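Local coordinates for protein nicotinate phosphoribosyltransferase (PDB 1VLP) that catalyses the ATP-dependent synthesis of nicotinate ribonucleotide from nicotinic acid and phosphoribosyl diphosphate, the first step from nicotinic acid to NAD, at residues D23-Y27 with F189-R194; L147-S152 with L386-I390; I18-L22 with L75-E81; Q171-K175 with N368-D372. All coordinates share one frame; numbering follows the deposited sequence.

Interaction 1 (D23-Y27 with F189-R194); sequences DTDMY and FGTRRR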
loop_
_atom_site.group_PDB
_atom_site.type_symbol
_atom_site.label_atom_id
_atom_site.label_comp_id
_atom_site.label_asym_id
_atom_site.label_seq_id
_atom_site.Cartn_x
_atom_site.Cartn_y
_atom_site.Cartn_z
ATOM N N ASP A 23 0.488 -12.372 -4.438
ATOM C CA ASP A 23 1.415 -11.999 -3.379
ATOM C C ASP A 23 1.675 -10.495 -3.509
ATOM O O ASP A 23 2.729 -10.032 -4.014
ATOM C CB ASP A 23 2.703 -12.815 -3.424
ATOM C CG ASP A 23 3.649 -12.464 -2.261
ATOM O OD1 ASP A 23 3.218 -11.707 -1.315
ATOM O OD2 ASP A 23 4.833 -12.917 -2.286
ATOM N N THR A 24 0.646 -9.731 -3.184
ATOM C CA THR A 24 0.646 -8.281 -3.356
ATOM C C THR A 24 -0.489 -7.709 -2.501
ATOM O O THR A 24 -1.333 -8.462 -1.982
ATOM C CB THR A 24 0.429 -7.837 -4.851
ATOM O OG1 THR A 24 0.773 -6.453 -4.991
ATOM C CG2 THR A 24 -0.977 -8.000 -5.289
ATOM N N ASP A 25 -0.533 -6.388 -2.414
ATOM C CA ASP A 25 -1.618 -5.704 -1.706
ATOM C C ASP A 25 -2.894 -5.641 -2.576
ATOM O O ASP A 25 -2.782 -5.343 -3.779
ATOM C CB ASP A 25 -1.199 -4.283 -1.302
ATOM C CG ASP A 25 -0.004 -4.259 -0.296
ATOM O OD1 ASP A 25 -0.113 -4.849 0.786
ATOM O OD2 ASP A 25 1.040 -3.685 -0.623
HETATM N N MSE A 26 -4.072 -5.903 -1.997
HETATM C CA MSE A 26 -5.321 -5.869 -2.771
HETATM C C MSE A 26 -5.509 -4.591 -3.531
HETATM O O MSE A 26 -6.028 -4.638 -4.668
HETATM C CB MSE A 26 -6.548 -6.091 -1.909
HETATM C CG MSE A 26 -7.874 -5.822 -2.657
HETATM SE SE MSE A 26 -9.281 -6.519 -1.532
HETATM C CE MSE A 26 -10.827 -5.394 -2.349
ATOM N N TYR A 27 -5.060 -3.455 -2.971
ATOM C CA TYR A 27 -5.228 -2.179 -3.694
ATOM C C TYR A 27 -4.537 -2.193 -5.051
ATOM O O TYR A 27 -4.998 -1.513 -5.979
ATOM C CB TYR A 27 -4.822 -0.952 -2.875
ATOM C CG TYR A 27 -3.330 -0.649 -2.857
ATOM C CD1 TYR A 27 -2.737 0.103 -3.874
ATOM C CD2 TYR A 27 -2.526 -1.122 -1.853
ATOM C CE1 TYR A 27 -1.364 0.386 -3.858
ATOM C CE2 TYR A 27 -1.135 -0.842 -1.832
ATOM C CZ TYR A 27 -0.575 -0.098 -2.829
ATOM O OH TYR A 27 0.777 0.153 -2.767
ATOM N N PHE A 189 -1.014 -5.099 6.969
ATOM C CA PHE A 189 -0.756 -4.260 5.789
ATOM C C PHE A 189 0.735 -4.184 5.433
ATOM O O PHE A 189 1.183 -3.208 4.754
ATOM C CB PHE A 189 -1.271 -2.857 6.165
ATOM C CG PHE A 189 -1.346 -1.845 5.048
ATOM C CD1 PHE A 189 -1.568 -2.195 3.692
ATOM C CD2 PHE A 189 -1.215 -0.479 5.377
ATOM C CE1 PHE A 189 -1.637 -1.204 2.697
ATOM C CE2 PHE A 189 -1.295 0.515 4.385
ATOM C CZ PHE A 189 -1.513 0.151 3.055
ATOM N N GLY A 190 1.528 -5.145 5.920
ATOM C CA GLY A 190 2.982 -5.043 5.864
ATOM C C GLY A 190 3.700 -5.699 4.682
ATOM O O GLY A 190 4.907 -5.876 4.731
ATOM N N THR A 191 2.989 -6.011 3.588
ATOM C CA THR A 191 3.644 -6.703 2.471
ATOM C C THR A 191 4.902 -5.956 1.953
ATOM O O THR A 191 6.000 -6.531 1.856
ATOM C CB THR A 191 2.676 -6.971 1.306
ATOM O OG1 THR A 191 1.603 -7.765 1.775
ATOM C CG2 THR A 191 3.398 -7.643 0.127
ATOM N N ARG A 192 4.734 -4.667 1.669
ATOM C CA ARG A 192 5.753 -3.930 0.934
ATOM C C ARG A 192 7.064 -3.829 1.705
ATOM O O ARG A 192 8.136 -3.915 1.108
ATOM C CB ARG A 192 5.264 -2.544 0.616
ATOM C CG ARG A 192 4.294 -2.542 -0.497
ATOM C CD ARG A 192 3.757 -1.137 -0.694
ATOM N NE ARG A 192 2.831 -0.803 0.378
ATOM C CZ ARG A 192 2.278 0.383 0.505
ATOM N NH1 ARG A 192 2.571 1.330 -0.389
ATOM N NH2 ARG A 192 1.461 0.623 1.529
ATOM N N ARG A 193 6.992 -3.750 3.024
ATOM C CA ARG A 193 8.248 -3.661 3.754
ATOM C C ARG A 193 8.581 -4.857 4.620
ATOM O O ARG A 193 9.339 -4.741 5.578
ATOM C CB ARG A 193 8.363 -2.360 4.496
ATOM C CG ARG A 193 8.958 -1.268 3.603
ATOM C CD ARG A 193 9.185 0.005 4.396
ATOM N NE ARG A 193 9.122 1.169 3.533
ATOM C CZ ARG A 193 9.196 2.419 3.967
ATOM N NH1 ARG A 193 9.326 2.670 5.264
ATOM N NH2 ARG A 193 9.131 3.414 3.096
ATOM N N ARG A 194 8.030 -6.023 4.275
ATOM C CA ARG A 194 8.346 -7.200 5.003
ATOM C C ARG A 194 9.858 -7.496 4.913
ATOM O O ARG A 194 10.515 -7.278 3.866
ATOM C CB ARG A 194 7.551 -8.396 4.499
ATOM C CG ARG A 194 7.920 -8.839 3.127
ATOM C CD ARG A 194 6.792 -9.736 2.553
ATOM N NE ARG A 194 7.174 -10.336 1.293
ATOM C CZ ARG A 194 6.332 -10.935 0.449
ATOM N NH1 ARG A 194 5.019 -10.988 0.705
ATOM N NH2 ARG A 194 6.803 -11.428 -0.697
HETATM O O HOH W 1 2.107 -3.256 2.063
#
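Thr24 and Thr191 bring the two backbones to their nearest approach, 6.7 Å between the CA atoms, where the loop leading into helix 26-38 passes a type I turn that runs from Thr191 to Arg194. Beside this point Asp23 and Arg194 reach for each other from opposite directions and form an end-on, two-pronged salt bridge. Arg194 NH1 donates to Asp23 OD1 over 2.8 Å, on the syn lone pair, while Arg194 NH2 donates to Asp23 OD2 over 2.9 Å. The carboxylate and guanidinium planes are 26° apart, and both oxygens lie close to the guanidinium plane; two such bonds would hold both groups against rotation. Asp23 OD1 also accepts from Asn227, and Arg194 NH1 also donates to Gln200.

Further along, the Asp25 carboxylate slides past Thr191; Asp25 OD1 is bonded to Ser226, and Thr191 OG1 to Gln200 and Asn227. Tyr27 sets its hydroxyl over one face of the Arg192 guanidinium. Although Tyr27 OH comes within 3.2 Å of Arg192 NH1, the angle is too poor for a hydrogen bond, and the hydroxyl is instead bonded to Glu144. Arg192 folds back at chi3 (-74°), bringing its NE within 3.1 Å of a water that takes this N-H and that of Arg192 N and lies within donating distance of Phe189 O. Phe189 CE2 lies at the edge of the same guanidinium. By similarity Tyr27 and Phe189 bind nicotinate, and their meeting round Arg192 is consistent with the nicotinate pocket of a type II phosphoribosyltransferase, built where the N-terminal part joins the barrel-like part.

Interaction 2 (L147-S152 with L386-I390); sequences LLSLIS and LNIVI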
loop_
_atom_site.group_PDB
_atom_site.type_symbol
_atom_site.label_atom_id
_atom_site.label_comp_id
_atom_site.label_asym_id
_atom_site.label_seq_id
_atom_site.Cartn_x
_atom_site.Cartn_y
_atom_site.Cartn_z
ATOM N N LEU A 147 8.267 -5.666 -6.182
ATOM C CA LEU A 147 9.640 -5.153 -6.256
ATOM C C LEU A 147 10.135 -4.723 -4.877
ATOM O O LEU A 147 11.255 -5.028 -4.490
ATOM C CB LEU A 147 9.732 -3.988 -7.229
ATOM C CG LEU A 147 9.558 -4.364 -8.686
ATOM C CD1 LEU A 147 9.811 -3.157 -9.558
ATOM C CD2 LEU A 147 10.438 -5.532 -9.131
ATOM N N LEU A 148 9.339 -3.917 -4.159
ATOM C CA LEU A 148 9.679 -3.544 -2.776
ATOM C C LEU A 148 9.925 -4.737 -1.874
ATOM O O LEU A 148 10.939 -4.755 -1.154
ATOM C CB LEU A 148 8.631 -2.630 -2.203
ATOM C CG LEU A 148 8.592 -1.228 -2.796
ATOM C CD1 LEU A 148 7.312 -0.528 -2.274
ATOM C CD2 LEU A 148 9.881 -0.464 -2.484
ATOM N N SER A 149 9.011 -5.714 -1.940
ATOM C CA SER A 149 9.109 -6.977 -1.133
ATOM C C SER A 149 10.400 -7.711 -1.457
ATOM O O SER A 149 11.123 -8.185 -0.557
ATOM C CB SER A 149 7.919 -7.909 -1.366
ATOM O OG SER A 149 6.682 -7.297 -0.971
ATOM N N LEU A 150 10.766 -7.724 -2.741
ATOM C CA LEU A 150 12.012 -8.362 -3.138
ATOM C C LEU A 150 13.288 -7.631 -2.689
ATOM O O LEU A 150 14.280 -8.275 -2.253
ATOM C CB LEU A 150 12.055 -8.565 -4.649
ATOM C CG LEU A 150 11.251 -9.783 -5.173
ATOM C CD1 LEU A 150 11.117 -9.660 -6.721
ATOM C CD2 LEU A 150 11.806 -11.133 -4.724
ATOM N N ILE A 151 13.282 -6.309 -2.836
ATOM C CA ILE A 151 14.438 -5.477 -2.484
ATOM C C ILE A 151 14.689 -5.599 -0.975
ATOM O O ILE A 151 15.846 -5.816 -0.536
ATOM C CB ILE A 151 14.228 -4.015 -2.929
ATOM C CG1 ILE A 151 14.177 -3.919 -4.462
ATOM C CG2 ILE A 151 15.325 -3.116 -2.445
ATOM C CD1 ILE A 151 13.561 -2.675 -4.955
ATOM N N SER A 152 13.629 -5.489 -0.169
ATOM C CA SER A 152 13.762 -5.681 1.291
ATOM C C SER A 152 14.320 -7.072 1.597
ATOM O O SER A 152 15.283 -7.207 2.358
ATOM C CB SER A 152 12.408 -5.493 1.963
ATOM O OG SER A 152 12.470 -5.474 3.352
ATOM N N LEU A 386 14.725 -1.228 5.851
ATOM C CA LEU A 386 15.068 -0.429 4.691
ATOM C C LEU A 386 13.863 0.433 4.367
ATOM O O LEU A 386 12.777 -0.118 4.164
ATOM C CB LEU A 386 15.383 -1.399 3.543
ATOM C CG LEU A 386 16.017 -0.890 2.286
ATOM C CD1 LEU A 386 17.395 -0.281 2.591
ATOM C CD2 LEU A 386 16.126 -2.060 1.294
ATOM N N ASN A 387 14.048 1.758 4.340
ATOM C CA ASN A 387 12.983 2.742 4.052
ATOM C C ASN A 387 13.003 3.058 2.554
ATOM O O ASN A 387 13.576 4.096 2.136
ATOM C CB ASN A 387 13.218 4.011 4.852
ATOM C CG ASN A 387 12.100 5.092 4.688
ATOM O OD1 ASN A 387 11.135 4.935 3.924
ATOM N ND2 ASN A 387 12.263 6.206 5.402
ATOM N N ILE A 388 12.381 2.172 1.791
ATOM C CA ILE A 388 12.314 2.300 0.327
ATOM C C ILE A 388 10.866 2.476 -0.148
ATOM O O ILE A 388 9.899 1.968 0.446
ATOM C CB ILE A 388 12.953 1.097 -0.392
ATOM C CG1 ILE A 388 12.403 -0.232 0.195
ATOM C CG2 ILE A 388 14.494 1.196 -0.246
ATOM C CD1 ILE A 388 12.771 -1.491 -0.530
ATOM N N VAL A 389 10.752 3.179 -1.270
ATOM C CA VAL A 389 9.460 3.391 -1.939
ATOM C C VAL A 389 9.625 3.284 -3.436
ATOM O O VAL A 389 10.741 3.383 -3.920
ATOM C CB VAL A 389 8.864 4.750 -1.615
ATOM C CG1 VAL A 389 8.637 4.875 -0.113
ATOM C CG2 VAL A 389 9.703 5.872 -2.129
ATOM N N ILE A 390 8.532 2.990 -4.124
ATOM C CA ILE A 390 8.482 3.018 -5.594
ATOM C C ILE A 390 7.232 3.846 -5.872
ATOM O O ILE A 390 6.130 3.444 -5.562
ATOM C CB ILE A 390 8.443 1.611 -6.240
ATOM C CG1 ILE A 390 9.787 0.955 -6.122
ATOM C CG2 ILE A 390 8.031 1.688 -7.713
ATOM C CD1 ILE A 390 9.801 -0.501 -6.536
HETATM O O HOH W 2 12.846 -3.206 4.763
#
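Leu148 and Ile388 lie at the heart of a helix-on-sheet packing, in which helix 144-159 rests on a face of the antiparallel sheet that contains strand 388-395. The short axes of 147-152 and 388-390 approach to 9.0 Å and run nearly antiparallel, with an angle of 154° between their directions. The interface is hydrophobic and depends on methyl groups fitting between their neighbours.

Leu148 slides past Ile388 in the opposite direction until its CD2 meets Ile388 CD1 at 3.6 Å. The same Leu148 branch lies 3.9 Å from Ile390 CG1, so it fills the space between the two isoleucines of the strand. Ile388 has CG1 held between its backbone N and carbonyl carbon (chi1 49°), which carries CD1 toward the helix; there this methyl touches Ile151 CG2 as well as Leu148. Leu147, one turn before Ile151, is crossed at about a right angle by Ile390, whose CD1 reaches Leu147 CB at 3.6 Å. At the opposite end of the contact Leu386 CD2 packs against Ile151 CG2 at 4.0 Å.

Polar groups meet only at this last end, through a water. It donates to Ser152 OG (2.7 Å) and accepts from the backbone N of Leu386, while Ser152 OG is also bonded to the carbonyl of Arg194. Tyr46 and Tyr48 of the adjoining strand 43-50 flank the isoleucines, Val133 and Ile131 of strand 126-134 extend the surface under the helix, and helix 59-71 packs against Leu147 and Leu150, leaving helix 144-159 between that helix and the sheet.

Interaction 3 (I18-L22 with L75-E81); sequences IKSLL and LRFTEEE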
loop_
_atom_site.group_PDB
_atom_site.type_symbol
_atom_site.label_atom_id
_atom_site.label_comp_id
_atom_site.label_asym_id
_atom_site.label_seq_id
_atom_site.Cartn_x
_atom_site.Cartn_y
_atom_site.Cartn_z
ATOM N N ILE A 18 8.526 -14.696 -5.205
ATOM C CA ILE A 18 7.192 -14.190 -5.527
ATOM C C ILE A 18 6.543 -15.264 -6.412
ATOM O O ILE A 18 6.854 -15.390 -7.618
ATOM C CB ILE A 18 7.250 -12.870 -6.251
ATOM C CG1 ILE A 18 8.054 -11.800 -5.458
ATOM C CG2 ILE A 18 5.832 -12.383 -6.598
ATOM C CD1 ILE A 18 7.436 -11.391 -4.120
ATOM N N LYS A 19 5.705 -16.083 -5.785
ATOM C CA LYS A 19 5.164 -17.286 -6.417
ATOM C C LYS A 19 3.775 -17.045 -7.039
ATOM O O LYS A 19 3.229 -17.932 -7.709
ATOM C CB LYS A 19 5.135 -18.397 -5.391
ATOM C CG LYS A 19 6.514 -18.754 -4.881
ATOM C CD LYS A 19 6.448 -19.959 -4.005
ATOM C CE LYS A 19 7.814 -20.280 -3.369
ATOM N NZ LYS A 19 8.826 -20.711 -4.374
ATOM N N SER A 20 3.236 -15.833 -6.859
ATOM C CA SER A 20 1.862 -15.562 -7.327
ATOM C C SER A 20 1.681 -14.080 -7.585
ATOM O O SER A 20 2.254 -13.246 -6.888
ATOM C CB SER A 20 0.847 -16.069 -6.270
ATOM O OG SER A 20 -0.496 -15.680 -6.593
ATOM N N LEU A 21 0.874 -13.756 -8.585
ATOM C CA LEU A 21 0.447 -12.372 -8.766
ATOM C C LEU A 21 -0.501 -11.891 -7.649
ATOM O O LEU A 21 -0.756 -10.694 -7.522
ATOM C CB LEU A 21 -0.170 -12.239 -10.127
ATOM C CG LEU A 21 0.872 -12.368 -11.278
ATOM C CD1 LEU A 21 0.225 -12.637 -12.539
ATOM C CD2 LEU A 21 1.698 -11.123 -11.392
ATOM N N LEU A 22 -1.012 -12.819 -6.834
ATOM C CA LEU A 22 -1.721 -12.465 -5.573
ATOM C C LEU A 22 -0.841 -12.176 -4.332
ATOM O O LEU A 22 -1.382 -11.794 -3.258
ATOM C CB LEU A 22 -2.686 -13.602 -5.204
ATOM C CG LEU A 22 -3.847 -13.986 -6.168
ATOM C CD1 LEU A 22 -4.848 -14.896 -5.494
ATOM C CD2 LEU A 22 -4.496 -12.786 -6.725
ATOM N N LEU A 75 5.136 -15.386 -14.118
ATOM C CA LEU A 75 3.916 -15.531 -13.359
ATOM C C LEU A 75 2.690 -15.454 -14.255
ATOM O O LEU A 75 2.638 -14.648 -15.177
ATOM C CB LEU A 75 3.834 -14.435 -12.303
ATOM C CG LEU A 75 4.874 -14.426 -11.189
ATOM C CD1 LEU A 75 4.832 -13.191 -10.432
ATOM C CD2 LEU A 75 4.665 -15.672 -10.275
ATOM N N ARG A 76 1.671 -16.246 -13.937
ATOM C CA ARG A 76 0.365 -16.121 -14.583
ATOM C C ARG A 76 -0.707 -16.236 -13.486
ATOM O O ARG A 76 -0.467 -16.879 -12.477
ATOM C CB ARG A 76 0.154 -17.215 -15.608
ATOM C CG ARG A 76 1.214 -17.255 -16.703
ATOM C CD ARG A 76 1.168 -16.043 -17.651
ATOM N NE ARG A 76 2.093 -16.209 -18.778
ATOM C CZ ARG A 76 3.383 -15.877 -18.767
ATOM N NH1 ARG A 76 3.936 -15.329 -17.722
ATOM N NH2 ARG A 76 4.129 -16.070 -19.839
ATOM N N PHE A 77 -1.878 -15.640 -13.669
ATOM C CA PHE A 77 -2.971 -15.901 -12.721
ATOM C C PHE A 77 -3.497 -17.318 -12.971
ATOM O O PHE A 77 -3.935 -17.623 -14.086
ATOM C CB PHE A 77 -4.144 -14.924 -12.880
ATOM C CG PHE A 77 -3.872 -13.530 -12.399
ATOM C CD1 PHE A 77 -3.979 -13.199 -11.043
ATOM C CD2 PHE A 77 -3.527 -12.543 -13.287
ATOM C CE1 PHE A 77 -3.750 -11.932 -10.599
ATOM C CE2 PHE A 77 -3.265 -11.273 -12.849
ATOM C CZ PHE A 77 -3.399 -10.958 -11.491
ATOM N N THR A 78 -3.452 -18.183 -11.960
ATOM C CA THR A 78 -4.007 -19.534 -12.107
ATOM C C THR A 78 -5.545 -19.542 -12.065
ATOM O O THR A 78 -6.198 -18.575 -11.630
ATOM C CB THR A 78 -3.514 -20.496 -10.980
ATOM O OG1 THR A 78 -4.159 -20.161 -9.736
ATOM C CG2 THR A 78 -1.957 -20.456 -10.846
ATOM N N GLU A 79 -6.123 -20.662 -12.446
ATOM C CA GLU A 79 -7.570 -20.827 -12.385
ATOM C C GLU A 79 -8.128 -20.574 -11.003
ATOM O O GLU A 79 -9.143 -19.873 -10.825
ATOM C CB GLU A 79 -7.909 -22.264 -12.831
ATOM C CG GLU A 79 -9.271 -22.476 -13.280
ATOM C CD GLU A 79 -9.355 -23.849 -13.966
ATOM O OE1 GLU A 79 -9.549 -24.853 -13.245
ATOM O OE2 GLU A 79 -9.144 -23.921 -15.203
ATOM N N GLU A 80 -7.450 -21.133 -10.002
ATOM C CA GLU A 80 -7.867 -21.016 -8.587
ATOM C C GLU A 80 -7.727 -19.573 -8.114
ATOM O O GLU A 80 -8.552 -19.071 -7.365
ATOM C CB GLU A 80 -6.983 -21.927 -7.726
ATOM C CG GLU A 80 -7.323 -22.005 -6.230
ATOM C CD GLU A 80 -6.636 -23.194 -5.533
ATOM O OE1 GLU A 80 -6.469 -24.255 -6.198
ATOM O OE2 GLU A 80 -6.262 -23.069 -4.335
ATOM N N GLU A 81 -6.703 -18.882 -8.597
ATOM C CA GLU A 81 -6.500 -17.482 -8.233
ATOM C C GLU A 81 -7.605 -16.607 -8.809
ATOM O O GLU A 81 -8.136 -15.723 -8.112
ATOM C CB GLU A 81 -5.135 -17.005 -8.688
ATOM C CG GLU A 81 -4.029 -17.679 -7.823
ATOM C CD GLU A 81 -2.652 -17.425 -8.343
ATOM O OE1 GLU A 81 -2.553 -16.900 -9.467
ATOM O OE2 GLU A 81 -1.681 -17.758 -7.606
HETATM O O HOH W 3 0.872 -18.790 -8.889
HETATM O O HOH W 4 -0.047 -15.962 -10.047
#
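Leu21 stands at about a right angle to Phe77 and lays its CB over one face of the ring, 3.9 Å from the centroid and 24° off the ring normal, a CH-pi contact. Its CD1 methyl comes down on the same ring near CE2 and CD2, so the leucine spans much of the ring. Leu22, the next residue, meets the ring differently: its CD2 lies near the ring plane at the edge, 4.0 Å from Phe77 CE1. The other Leu22 branch, CD1, slides alongside the aliphatic part of Glu81 and approaches CG at 3.7 Å. On the far side of Leu21 the chain of Leu75 crosses it, CB against Leu21 CG at 3.8 Å, and sends CD2 down onto the backbone of Ile18 and Lys19.

The polar end of Glu81 closes the contact. Ser20 OG lies opposite its own backbone N (chi1 173°), which places it between Leu22 N and Glu81 OE2. It donates to Glu81 OE2 at 2.6 Å, coming from above the carboxylate plane, and itself accepts from the backbone N of Leu22, an ST turn. Glu81 OE1 meanwhile accepts from Thr78 N at 2.9 Å, and Thr78 OG1 takes the Glu81 N-H in return, the capping box that begins helix 79-88. One carboxylate therefore serves both the helix start and the other segment. An alanine here would remove it, and is likely to leave the Ser20 hydroxyl and the Thr78 N-H without their partner and to open a gap beside Leu22.

The cluster lies away from the substrate sites: Leu22 also touches Leu85 farther along helix 79-88, and Leu229 and Ile228 of helix 228-234 pack against Ser20 and Leu22.

Interaction 4 (Q171-K175 with N368-D372); sequences QAEKK and NFTND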
loop_
_atom_site.group_PDB
_atom_site.type_symbol
_atom_site.label_atom_id
_atom_site.label_comp_id
_atom_site.label_asym_id
_atom_site.label_seq_id
_atom_site.Cartn_x
_atom_site.Cartn_y
_atom_site.Cartn_z
ATOM N N GLN A 171 5.656 -12.593 19.064
ATOM C CA GLN A 171 5.585 -11.129 19.118
ATOM C C GLN A 171 4.338 -10.576 18.394
ATOM O O GLN A 171 3.643 -9.662 18.880
ATOM C CB GLN A 171 6.882 -10.565 18.534
ATOM C CG GLN A 171 6.900 -9.096 18.419
ATOM C CD GLN A 171 8.258 -8.582 17.976
ATOM O OE1 GLN A 171 9.120 -8.291 18.806
ATOM N NE2 GLN A 171 8.470 -8.529 16.693
ATOM N N ALA A 172 4.066 -11.144 17.223
ATOM C CA ALA A 172 2.858 -10.792 16.489
ATOM C C ALA A 172 1.592 -11.177 17.256
ATOM O O ALA A 172 0.615 -10.409 17.296
ATOM C CB ALA A 172 2.860 -11.416 15.105
ATOM N N GLU A 173 1.594 -12.374 17.820
ATOM C CA GLU A 173 0.482 -12.862 18.631
ATOM C C GLU A 173 0.153 -11.930 19.800
ATOM O O GLU A 173 -1.021 -11.564 20.011
ATOM C CB GLU A 173 0.781 -14.252 19.143
ATOM C CG GLU A 173 -0.385 -14.859 19.885
ATOM C CD GLU A 173 -0.037 -16.156 20.627
ATOM O OE1 GLU A 173 1.145 -16.555 20.711
ATOM O OE2 GLU A 173 -0.975 -16.778 21.157
ATOM N N LYS A 174 1.184 -11.493 20.503
ATOM C CA LYS A 174 1.022 -10.556 21.620
ATOM C C LYS A 174 0.440 -9.235 21.176
ATOM O O LYS A 174 -0.424 -8.689 21.861
ATOM C CB LYS A 174 2.360 -10.336 22.348
ATOM C CG LYS A 174 2.284 -9.264 23.401
ATOM C CD LYS A 174 3.481 -9.245 24.310
ATOM C CE LYS A 174 3.367 -8.194 25.428
ATOM N NZ LYS A 174 4.757 -8.019 25.977
ATOM N N LYS A 175 0.902 -8.711 20.028
ATOM C CA LYS A 175 0.361 -7.469 19.480
ATOM C C LYS A 175 -1.122 -7.648 19.183
ATOM O O LYS A 175 -1.944 -6.861 19.623
ATOM C CB LYS A 175 1.094 -7.043 18.218
ATOM C CG LYS A 175 2.549 -6.660 18.521
ATOM C CD LYS A 175 3.266 -6.291 17.243
ATOM C CE LYS A 175 4.713 -6.012 17.475
ATOM N NZ LYS A 175 5.437 -5.808 16.155
ATOM N N ASN A 368 5.241 -2.332 11.202
ATOM C CA ASN A 368 5.393 -2.796 12.556
ATOM C C ASN A 368 5.121 -4.288 12.699
ATOM O O ASN A 368 5.678 -4.920 13.585
ATOM C CB ASN A 368 4.505 -1.992 13.492
ATOM C CG ASN A 368 4.715 -2.369 14.919
ATOM O OD1 ASN A 368 3.981 -3.167 15.471
ATOM N ND2 ASN A 368 5.726 -1.793 15.530
ATOM N N PHE A 369 4.234 -4.844 11.858
ATOM C CA PHE A 369 3.981 -6.272 11.897
ATOM C C PHE A 369 5.127 -7.087 11.249
ATOM O O PHE A 369 5.623 -8.040 11.822
ATOM C CB PHE A 369 2.638 -6.651 11.252
ATOM C CG PHE A 369 1.503 -6.836 12.242
ATOM C CD1 PHE A 369 1.655 -7.664 13.373
ATOM C CD2 PHE A 369 0.295 -6.187 12.056
ATOM C CE1 PHE A 369 0.586 -7.845 14.295
ATOM C CE2 PHE A 369 -0.772 -6.344 12.982
ATOM C CZ PHE A 369 -0.599 -7.162 14.114
ATOM N N THR A 370 5.498 -6.724 10.028
ATOM C CA THR A 370 6.335 -7.583 9.169
ATOM C C THR A 370 7.832 -7.229 9.171
ATOM O O THR A 370 8.624 -7.915 8.506
ATOM C CB THR A 370 5.821 -7.495 7.711
ATOM O OG1 THR A 370 5.902 -6.120 7.289
ATOM C CG2 THR A 370 4.383 -8.029 7.675
ATOM N N ASN A 371 8.215 -6.141 9.847
ATOM C CA ASN A 371 9.610 -5.747 9.938
ATOM C C ASN A 371 9.971 -5.113 11.283
ATOM O O ASN A 371 10.509 -4.012 11.349
ATOM C CB ASN A 371 10.038 -4.897 8.698
ATOM C CG ASN A 371 11.488 -5.095 8.327
ATOM O OD1 ASN A 371 12.295 -5.422 9.180
ATOM N ND2 ASN A 371 11.837 -4.805 7.082
ATOM N N ASP A 372 9.708 -5.886 12.350
ATOM C CA ASP A 372 10.001 -5.537 13.724
ATOM C C ASP A 372 10.976 -6.580 14.294
ATOM O O ASP A 372 10.544 -7.600 14.830
ATOM C CB ASP A 372 8.692 -5.467 14.553
ATOM C CG ASP A 372 8.941 -5.017 15.999
ATOM O OD1 ASP A 372 10.076 -4.590 16.295
ATOM O OD2 ASP A 372 8.029 -5.085 16.851
HETATM O O HOH W 5 11.378 -5.891 18.479
HETATM O O HOH W 6 5.320 -8.199 14.637
#
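Phe369 turns the edge of its ring to helix 168-181: the carbonyl oxygen of Ala172 lies in the ring plane, 3.9 Å from Phe369 CE1, and Lys175 CB approaches the same carbon obliquely. The other flat groups are the amide of Gln171 and the carboxylate of Asp372, whose planes are only 14° apart. They do not bond to each other directly. Instead Gln171 NE2 donates to the backbone O of Asp372 at 2.9 Å, along a line tilted 25° from the carbonyl plane, and this oxygen also accepts from Gln168. A water donates to Asp372 OD1 and, more weakly, to Gln171 OE1, linking the two residues a second time.

Lys175 crosses this corner as a fully extended chain beyond CG, which takes its ammonium over to the other segment. There Lys175 NZ forms a salt bridge with Asp372 OD2 (2.8 Å), on the anti lone pair, and a longer bond of 3.1 Å to Asn368 OD1 that arrives from above the carbonyl plane. A water joins Lys175 NZ to the backbone O of Phe369, adding a third bond. A methionine in its place would probably leave Asp372 without its countercharge and the Asn368 amide freer to turn.

The arrangement fastens helix 168-181 to the short helix 367-370, which follows strand 360-365 of the parallel sheet. A phosphate ion, probably from the crystallisation liquor but possibly marking the pocket, lies about 6 Å from the Asn368 side chain. Thr367, inferred to bind phosphoribosyl diphosphate, begins that helix, consistent with a place beside the phosphoribosyl site of the type II phosphoribosyltransferase fold.

Overall arrangement
Interaction 1 lies nearest the middle of the chain, about 6 Å from its centre, and touches each of the others. Interactions 3 and 4 are about 27 Å apart between centres and not in contact. Helix 144-159 of interaction 2, whose centre is 11 Å from that of interaction 1, is bonded to the 191-194 turn through Ser149 and Ser152, and Gly190 reaches interaction 4 through Thr370. Along the chain, interaction 3 closes before interaction 2 opens, interaction 4 is nested within interaction 2, and interaction 1 crosses all three. Interactions 2 and 4 thus tie the antiparallel sheet, built from early and late parts of the chain, and helix 367-370 to the probable nicotinate pocket at interaction 1; interaction 3 packs the chain before helix 26-38 against the start of helix 79-88.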